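Local coordinates for uncharacterized protein (Rhodospirillum rubrum ATCC 11170, PDB 3K8R) that is of unknown function but belongs to the DUF2442 family and forms a two-chain assembly in which a beta sheet runs on from one subunit into the other, at residues 25-30 and 88-93; 39-44 and 49-54; 70-73 and 78-81. All coordinates share one frame; numbering follows the deposited sequence.

Overall arrangement
Two antiparallel hairpins in series, enclosed by one longer-range closure, organise this small fold. From the N terminus, residues 25-30, which run into strand 27-33, supply the first half of contact 1, and it stays open for most of the chain. Segments 39-44 and 49-54 then fold back on each other across a short turn and close contact 2. Contact 3 follows in series, with 70-73 paired against 78-81. Only when 88-93 returns to the N-terminal segment does contact 1 close, and its loop of 57 residues encloses both hairpins. Contact 1 thereby ties the sheet of 27-33, 38-43 and 48-51 to the sheet of 71-73, 78-81 and 86-89.

Contact 1 of 3, residues 25-30 and 88-93; sequences PRAAKA and LSLPGL. With EDO (1,2-ethanediol), chain D.
The N-capped start of helix 90-94, where strand 86-89 gives way to the helix, meets the beginning of strand 27-33 through Leu90 and Ala27. The join is a narrow hydrophobic one, burying 130 Å² in all, with no hydrogen bond between the two segments. Leu90 carries it with one methyl branch. Its CG stands anti to the backbone N (chi1 175°), and from there CD2 reaches across to the other chain segment, 3.8 Å from Ala27 CB. The same methyl lies against the backbone, with Leu90 CD2 3.5 Å from Ala27 N and 4.1 Å from Arg26 C. Ala27 meets it with a CB directed toward the helix, whereas the CB of Arg26 points away, and the guanidinium of Arg26 makes a salt bridge with Glu44.

Just before Leu90 the helix start is capped. Ser89 occupies the N-cap position, and its OG accepts from Gly92 N at 3.1 Å with an N-H...O angle of 159°, while Leu93 N bonds to Ser89 O at 3.0 Å in the first turn. Ser89 N in turn donates to O1 of a 1,2-ethanediol, probably from the crystallisation liquor, at 2.8 Å and nearly straight (167°); the diol also bonds to Ile97 O.

Just past the contact, Ala28 and Lys29 both face Asp42 in a classic beta bulge, where the chain turns a corner. Leu90 also packs on Leu43 and Phe49 of the first hairpin, and Pro25 touches Ala95 of the second subunit. The first turn of helix 90-94 thus lies against the sheet of strands 27-33, 38-43 and 48-51, while strand 86-89, from which it springs, pairs with strand 78-81.

Contact 2 of 3, residues 39-44 and 49-54; sequences VIVDLE and FAFPPR. With EDO (1,2-ethanediol), chain C.
The Phe51 ring takes Val39 over one face and Val41 at its edge. Val39 CB stands 3.9 Å from the ring centroid and 27° off the normal, a CH-pi contact shifted toward the rim. Val41 CG2 approaches near the ring plane, 4.1 Å from Phe51 CE1. The ring reaches both valines because CG of Phe51 sits between the backbone N and the carbonyl carbon (chi1 66°), which carries its end back toward the neighbouring strand. The CG1 branch of Val39 also lies by the ring, while its CG2 meets Pro53 CG at 3.5 Å.

Backbone bonds fix the pairing beneath these side chains. Val39 N donates to Phe51 O at 3.0 Å, and the return bond, from Phe51 N to Val39 O, is weak; Val41 N to Phe49 O (2.8 Å) and Phe49 N to Val41 O (2.9 Å) complete a second hydrogen-bonded pair. Ile40 and Ala50, the non-hydrogen-bonded pair between them, face the other side of the sheet. Farther along strand 38-43, Asp42 OD1 accepts from O2 of a bound 1,2-ethanediol at 2.8 Å.

Phe51 also packs on Leu93 of helix 90-94. The whole is an antiparallel beta hairpin, and at Ala50 its sheet runs on into a strand of the second subunit.

Contact 3 of 3, residues 70-73 and 78-81; sequences VEIL and GLHW
With His80 CG anti to the backbone N (chi1 175°), the imidazole turns one face to Leu73, whose CD1 sits over it, 3.7 Å from the ring centroid. In Trp81, CG lies beside the backbone N (chi1 -73°), and the indole swings back to Val70 although its CB points away. These groups flank a twisted antiparallel beta hairpin, its short strands running at 129° to each other. Glu71 and His80 exchange backbone bonds (His80 N to Glu71 O 2.7 Å), as do Leu73 and Gly78 (Leu73 N to Gly78 O 2.8 Å).

Val70 spreads over one indole face: its CA stands 3.9 Å from the centroid of the five-membered ring, and its CG2 lies 3.6 Å from Trp81 CZ2 over the six-membered one. The indole N-H, NE1, is hydrogen-bonded to Leu67 O, outside the hairpin. With an alanine in place of Trp81, Val70 would probably lose the surface it packs on and Leu67 O its hydrogen-bond donor.

On the opposite face of the hairpin from Ile72 and Leu79, His80 ND1 bonds to Asp87. At the edge of the same imidazole, Glu71 OE1 lies in the ring plane, 3.5 Å from His80 CD2.

Contact 1 of 3, residues 25-30 and 88-93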
loop_
_atom_site.group_PDB
_atom_site.type_symbol
_atom_site.label_atom_id
_atom_site.label_comp_id
_atom_site.label_asym_id
_atom_site.label_seq_id
_atom_site.Cartn_x
_atom_site.Cartn_y
_atom_site.Cartn_z
ATOM N N PRO A 25 4.427 3.807 -8.946
ATOM C CA PRO A 25 4.254 2.369 -8.675
ATOM C C PRO A 25 3.264 1.739 -9.665
ATOM O O PRO A 25 2.329 2.406 -10.118
ATOM C CB PRO A 25 3.666 2.353 -7.266
ATOM C CG PRO A 25 2.813 3.550 -7.233
ATOM C CD PRO A 25 3.513 4.599 -8.097
ATOM N N ARG A 26 3.446 0.458 -9.971
ATOM C CA ARG A 26 2.624 -0.201 -10.974
ATOM C C ARG A 26 2.346 -1.656 -10.567
ATOM O O ARG A 26 3.252 -2.369 -10.134
ATOM C CB ARG A 26 3.369 -0.098 -12.321
ATOM C CG ARG A 26 2.465 0.036 -13.544
ATOM C CD ARG A 26 3.111 0.796 -14.737
ATOM N NE ARG A 26 3.883 -0.018 -15.684
ATOM C CZ ARG A 26 5.179 -0.320 -15.586
ATOM N NH1 ARG A 26 5.904 0.079 -14.543
ATOM N NH2 ARG A 26 5.751 -1.062 -16.535
ATOM N N ALA A 27 1.095 -2.093 -10.702
ATOM C CA ALA A 27 0.706 -3.457 -10.314
ATOM C C ALA A 27 1.297 -4.537 -11.213
ATOM O O ALA A 27 1.023 -4.554 -12.407
ATOM C CB ALA A 27 -0.803 -3.592 -10.302
ATOM N N ALA A 28 2.092 -5.434 -10.629
ATOM C CA ALA A 28 2.665 -6.573 -11.350
ATOM C C ALA A 28 1.752 -7.809 -11.199
ATOM O O ALA A 28 1.576 -8.584 -12.129
ATOM C CB ALA A 28 4.056 -6.868 -10.837
ATOM N N LYS A 29 1.171 -7.983 -10.018
ATOM C CA LYS A 29 0.252 -9.078 -9.741
ATOM C C LYS A 29 -0.816 -8.587 -8.786
ATOM O O LYS A 29 -0.555 -7.707 -7.969
ATOM C CB LYS A 29 0.990 -10.235 -9.076
ATOM C CG LYS A 29 1.999 -10.968 -9.946
ATOM C CD LYS A 29 2.658 -12.081 -9.139
ATOM C CE LYS A 29 3.655 -12.882 -9.951
ATOM N NZ LYS A 29 4.361 -13.890 -9.108
ATOM N N ALA A 30 -2.010 -9.173 -8.875
ATOM C CA ALA A 30 -3.148 -8.829 -8.002
ATOM C C ALA A 30 -3.996 -10.063 -7.685
ATOM O O ALA A 30 -4.292 -10.860 -8.566
ATOM C CB ALA A 30 -4.002 -7.788 -8.663
ATOM N N LEU A 88 -10.960 0.149 -10.942
ATOM C CA LEU A 88 -10.453 0.958 -9.853
ATOM C C LEU A 88 -9.069 1.425 -10.245
ATOM O O LEU A 88 -8.382 0.756 -11.020
ATOM C CB LEU A 88 -10.383 0.145 -8.555
ATOM C CG LEU A 88 -11.671 -0.534 -8.065
ATOM C CD1 LEU A 88 -11.368 -1.453 -6.884
ATOM C CD2 LEU A 88 -12.760 0.476 -7.703
ATOM N N SER A 89 -8.670 2.578 -9.710
ATOM C CA SER A 89 -7.351 3.156 -9.957
ATOM C C SER A 89 -6.427 2.740 -8.841
ATOM O O SER A 89 -6.788 2.894 -7.691
ATOM C CB SER A 89 -7.454 4.677 -9.966
ATOM O OG SER A 89 -6.176 5.266 -9.902
ATOM N N LEU A 90 -5.251 2.208 -9.157
ATOM C CA LEU A 90 -4.289 1.813 -8.104
ATOM C C LEU A 90 -3.762 3.055 -7.376
ATOM O O LEU A 90 -3.784 3.113 -6.138
ATOM C CB LEU A 90 -3.137 0.977 -8.676
ATOM C CG LEU A 90 -1.971 0.578 -7.768
ATOM C CD1 LEU A 90 -2.436 -0.221 -6.539
ATOM C CD2 LEU A 90 -0.967 -0.218 -8.590
ATOM N N PRO A 91 -3.301 4.065 -8.139
ATOM C CA PRO A 91 -2.829 5.264 -7.451
ATOM C C PRO A 91 -3.913 5.882 -6.576
ATOM O O PRO A 91 -3.609 6.352 -5.476
ATOM C CB PRO A 91 -2.448 6.205 -8.596
ATOM C CG PRO A 91 -2.178 5.311 -9.758
ATOM C CD PRO A 91 -3.096 4.148 -9.600
ATOM N N GLY A 92 -5.155 5.875 -7.063
ATOM C CA GLY A 92 -6.289 6.405 -6.310
ATOM C C GLY A 92 -6.457 5.646 -5.009
ATOM O O GLY A 92 -6.549 6.242 -3.937
ATOM N N LEU A 93 -6.466 4.320 -5.104
ATOM C CA LEU A 93 -6.604 3.460 -3.933
ATOM C C LEU A 93 -5.456 3.698 -2.953
ATOM O O LEU A 93 -5.658 3.726 -1.746
ATOM C CB LEU A 93 -6.663 1.976 -4.337
ATOM C CG LEU A 93 -7.921 1.469 -5.059
ATOM C CD1 LEU A 93 -7.764 0.005 -5.440
ATOM C CD2 LEU A 93 -9.158 1.645 -4.206
HETATM C C1 EDO D . -11.064 5.144 -8.706
HETATM O O1 EDO D . -10.724 3.813 -8.296
HETATM C C2 EDO D . -10.697 6.156 -7.618
HETATM O O2 EDO D . -9.950 5.535 -6.556
#

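Contact 2 of 3, residues 39-44 and 49-54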
loop_
_atom_site.group_PDB
_atom_site.type_symbol
_atom_site.label_atom_id
_atom_site.label_comp_id
_atom_site.label_asym_id
_atom_site.label_seq_id
_atom_site.Cartn_x
_atom_site.Cartn_y
_atom_site.Cartn_z
ATOM N N VAL A 39 -7.432 -7.563 -1.119
ATOM C CA VAL A 39 -6.874 -7.748 -2.448
ATOM C C VAL A 39 -5.399 -7.400 -2.290
ATOM O O VAL A 39 -5.080 -6.254 -1.998
ATOM C CB VAL A 39 -7.511 -6.810 -3.470
ATOM C CG1 VAL A 39 -6.842 -6.971 -4.840
ATOM C CG2 VAL A 39 -9.008 -7.061 -3.554
ATOM N N ILE A 40 -4.507 -8.385 -2.425
ATOM C CA ILE A 40 -3.057 -8.139 -2.300
ATOM C C ILE A 40 -2.452 -7.811 -3.670
ATOM O O ILE A 40 -2.602 -8.593 -4.626
ATOM C CB ILE A 40 -2.309 -9.335 -1.678
ATOM C CG1 ILE A 40 -2.908 -9.676 -0.314
ATOM C CG2 ILE A 40 -0.838 -9.012 -1.517
ATOM C CD1 ILE A 40 -2.270 -10.858 0.345
ATOM N N VAL A 41 -1.777 -6.658 -3.747
ATOM C CA VAL A 41 -1.171 -6.164 -4.982
ATOM C C VAL A 41 0.349 -6.095 -4.872
ATOM O O VAL A 41 0.888 -5.345 -4.054
ATOM C CB VAL A 41 -1.665 -4.746 -5.340
ATOM C CG1 VAL A 41 -1.141 -4.347 -6.712
ATOM C CG2 VAL A 41 -3.181 -4.677 -5.309
ATOM N N ASP A 42 1.027 -6.873 -5.709
ATOM C CA ASP A 42 2.483 -6.890 -5.747
ATOM C C ASP A 42 2.951 -5.828 -6.727
ATOM O O ASP A 42 2.791 -5.973 -7.943
ATOM C CB ASP A 42 2.996 -8.254 -6.203
ATOM C CG ASP A 42 2.587 -9.366 -5.279
ATOM O OD1 ASP A 42 2.898 -9.266 -4.075
ATOM O OD2 ASP A 42 1.972 -10.343 -5.759
ATOM N N LEU A 43 3.516 -4.752 -6.197
ATOM C CA LEU A 43 3.998 -3.665 -7.037
ATOM C C LEU A 43 5.295 -4.058 -7.732
ATOM O O LEU A 43 6.139 -4.771 -7.176
ATOM C CB LEU A 43 4.177 -2.381 -6.226
ATOM C CG LEU A 43 2.880 -1.863 -5.610
ATOM C CD1 LEU A 43 3.189 -0.673 -4.764
ATOM C CD2 LEU A 43 1.842 -1.521 -6.676
ATOM N N GLU A 44 5.442 -3.546 -8.948
ATOM C CA GLU A 44 6.564 -3.862 -9.823
ATOM C C GLU A 44 7.896 -3.365 -9.270
ATOM O O GLU A 44 8.950 -3.878 -9.634
ATOM C CB GLU A 44 6.291 -3.272 -11.205
ATOM C CG GLU A 44 6.728 -4.168 -12.350
ATOM C CD GLU A 44 5.949 -3.868 -13.628
ATOM O OE1 GLU A 44 5.873 -2.672 -14.006
ATOM O OE2 GLU A 44 5.410 -4.827 -14.243
ATOM N N PHE A 49 0.889 -3.635 -1.715
ATOM C CA PHE A 49 -0.248 -2.840 -1.245
ATOM C C PHE A 49 -1.466 -3.742 -1.087
ATOM O O PHE A 49 -1.775 -4.523 -1.979
ATOM C CB PHE A 49 -0.547 -1.702 -2.223
ATOM C CG PHE A 49 -1.767 -0.886 -1.869
ATOM C CD1 PHE A 49 -1.740 0.005 -0.801
ATOM C CD2 PHE A 49 -2.921 -0.981 -2.624
ATOM C CE1 PHE A 49 -2.848 0.763 -0.478
ATOM C CE2 PHE A 49 -4.032 -0.225 -2.310
ATOM C CZ PHE A 49 -3.993 0.651 -1.228
ATOM N N ALA A 50 -2.136 -3.649 0.058
ATOM C CA ALA A 50 -3.336 -4.450 0.313
ATOM C C ALA A 50 -4.470 -3.517 0.681
ATOM O O ALA A 50 -4.276 -2.617 1.501
ATOM C CB ALA A 50 -3.094 -5.452 1.438
ATOM N N PHE A 51 -5.638 -3.715 0.071
ATOM C CA PHE A 51 -6.829 -2.923 0.400
ATOM C C PHE A 51 -8.035 -3.839 0.503
ATOM O O PHE A 51 -8.119 -4.832 -0.229
ATOM C CB PHE A 51 -7.092 -1.861 -0.651
ATOM C CG PHE A 51 -7.474 -2.413 -2.000
ATOM C CD1 PHE A 51 -6.504 -2.842 -2.895
ATOM C CD2 PHE A 51 -8.809 -2.480 -2.388
ATOM C CE1 PHE A 51 -6.855 -3.351 -4.156
ATOM C CE2 PHE A 51 -9.174 -2.986 -3.649
ATOM C CZ PHE A 51 -8.194 -3.421 -4.534
ATOM N N PRO A 52 -8.946 -3.553 1.446
ATOM C CA PRO A 52 -10.177 -4.334 1.529
ATOM C C PRO A 52 -11.107 -3.853 0.426
ATOM O O PRO A 52 -11.606 -2.736 0.507
ATOM C CB PRO A 52 -10.735 -3.976 2.900
ATOM C CG PRO A 52 -10.132 -2.675 3.225
ATOM C CD PRO A 52 -8.776 -2.681 2.616
ATOM N N PRO A 53 -11.347 -4.694 -0.592
ATOM C CA PRO A 53 -12.123 -4.307 -1.769
ATOM C C PRO A 53 -13.585 -3.905 -1.528
ATOM O O PRO A 53 -14.130 -3.140 -2.331
ATOM C CB PRO A 53 -12.049 -5.551 -2.654
ATOM C CG PRO A 53 -11.955 -6.667 -1.688
ATOM C CD PRO A 53 -11.155 -6.155 -0.526
ATOM N N ARG A 54 -14.221 -4.386 -0.458
ATOM C CA ARG A 54 -15.624 -4.005 -0.190
ATOM C C ARG A 54 -15.788 -2.556 0.254
ATOM O O ARG A 54 -16.911 -2.102 0.418
ATOM C CB ARG A 54 -16.309 -4.965 0.785
ATOM C CG ARG A 54 -16.475 -6.346 0.185
ATOM C CD ARG A 54 -17.274 -7.291 1.047
ATOM N NE ARG A 54 -17.449 -8.572 0.360
ATOM C CZ ARG A 54 -16.660 -9.634 0.489
ATOM N NH1 ARG A 54 -15.620 -9.613 1.305
ATOM N NH2 ARG A 54 -16.919 -10.736 -0.204
HETATM C C1 EDO C . 2.436 -10.800 -0.181
HETATM O O1 EDO C . 2.071 -11.556 0.983
HETATM C C2 EDO C . 2.847 -11.755 -1.300
HETATM O O2 EDO C . 2.155 -11.403 -2.503
#

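Contact 3 of 3, residues 70-73 and 78-81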
loop_
_atom_site.group_PDB
_atom_site.type_symbol
_atom_site.label_atom_id
_atom_site.label_comp_id
_atom_site.label_asym_id
_atom_site.label_seq_id
_atom_site.Cartn_x
_atom_site.Cartn_y
_atom_site.Cartn_z
ATOM N N VAL A 70 -10.222 -10.464 -10.096
ATOM C CA VAL A 70 -9.413 -9.273 -10.303
ATOM C C VAL A 70 -8.349 -9.506 -11.351
ATOM O O VAL A 70 -7.740 -10.570 -11.390
ATOM C CB VAL A 70 -8.750 -8.784 -9.019
ATOM C CG1 VAL A 70 -7.822 -9.855 -8.455
ATOM C CG2 VAL A 70 -8.002 -7.467 -9.283
ATOM N N GLU A 71 -8.182 -8.499 -12.210
ATOM C CA GLU A 71 -7.218 -8.474 -13.319
ATOM C C GLU A 71 -6.503 -7.126 -13.355
ATOM O O GLU A 71 -7.045 -6.121 -12.900
ATOM C CB GLU A 71 -7.935 -8.623 -14.663
ATOM C CG GLU A 71 -8.402 -10.004 -15.032
ATOM C CD GLU A 71 -9.048 -10.027 -16.411
ATOM O OE1 GLU A 71 -10.131 -9.428 -16.607
ATOM O OE2 GLU A 71 -8.471 -10.662 -17.309
ATOM N N ILE A 72 -5.298 -7.106 -13.918
ATOM C CA ILE A 72 -4.526 -5.871 -14.053
ATOM C C ILE A 72 -4.684 -5.356 -15.483
ATOM O O ILE A 72 -4.483 -6.096 -16.443
ATOM C CB ILE A 72 -3.026 -6.091 -13.740
ATOM C CG1 ILE A 72 -2.851 -6.614 -12.312
ATOM C CG2 ILE A 72 -2.246 -4.803 -13.919
ATOM C CD1 ILE A 72 -1.423 -7.024 -11.971
ATOM N N LEU A 73 -5.086 -4.096 -15.614
ATOM C CA LEU A 73 -5.204 -3.448 -16.925
ATOM C C LEU A 73 -4.555 -2.062 -16.844
ATOM O O LEU A 73 -4.303 -1.550 -15.762
ATOM C CB LEU A 73 -6.664 -3.396 -17.417
ATOM C CG LEU A 73 -7.303 -4.709 -17.932
ATOM C CD1 LEU A 73 -8.767 -4.473 -18.272
ATOM C CD2 LEU A 73 -6.578 -5.332 -19.150
ATOM N N GLY A 78 -4.416 0.109 -13.210
ATOM C CA GLY A 78 -5.822 -0.202 -12.989
ATOM C C GLY A 78 -6.136 -1.662 -12.692
ATOM O O GLY A 78 -5.595 -2.583 -13.325
ATOM N N LEU A 79 -7.021 -1.853 -11.716
ATOM C CA LEU A 79 -7.519 -3.161 -11.337
ATOM C C LEU A 79 -8.905 -3.286 -11.971
ATOM O O LEU A 79 -9.740 -2.380 -11.844
ATOM C CB LEU A 79 -7.570 -3.292 -9.820
ATOM C CG LEU A 79 -6.195 -3.153 -9.154
ATOM C CD1 LEU A 79 -6.308 -3.187 -7.634
ATOM C CD2 LEU A 79 -5.256 -4.242 -9.679
ATOM N N HIS A 80 -9.138 -4.406 -12.656
ATOM C CA HIS A 80 -10.356 -4.622 -13.425
ATOM C C HIS A 80 -11.073 -5.909 -13.029
ATOM O O HIS A 80 -10.437 -6.915 -12.712
ATOM C CB HIS A 80 -9.965 -4.658 -14.922
ATOM C CG HIS A 80 -11.087 -4.998 -15.871
ATOM N ND1 HIS A 80 -12.043 -4.082 -16.267
ATOM C CD2 HIS A 80 -11.358 -6.139 -16.552
ATOM C CE1 HIS A 80 -12.878 -4.656 -17.116
ATOM N NE2 HIS A 80 -12.485 -5.904 -17.307
ATOM N N TRP A 81 -12.406 -5.835 -13.020
ATOM C CA TRP A 81 -13.296 -6.986 -12.820
ATOM C C TRP A 81 -14.243 -6.984 -14.024
ATOM O O TRP A 81 -15.109 -6.118 -14.142
ATOM C CB TRP A 81 -14.076 -6.893 -11.509
ATOM C CG TRP A 81 -13.255 -7.152 -10.258
ATOM C CD1 TRP A 81 -13.204 -8.312 -9.524
ATOM C CD2 TRP A 81 -12.384 -6.229 -9.603
ATOM N NE1 TRP A 81 -12.364 -8.158 -8.453
ATOM C CE2 TRP A 81 -11.844 -6.889 -8.479
ATOM C CE3 TRP A 81 -12.005 -4.907 -9.857
ATOM C CZ2 TRP A 81 -10.946 -6.266 -7.613
ATOM C CZ3 TRP A 81 -11.118 -4.289 -8.993
ATOM C CH2 TRP A 81 -10.600 -4.964 -7.886
#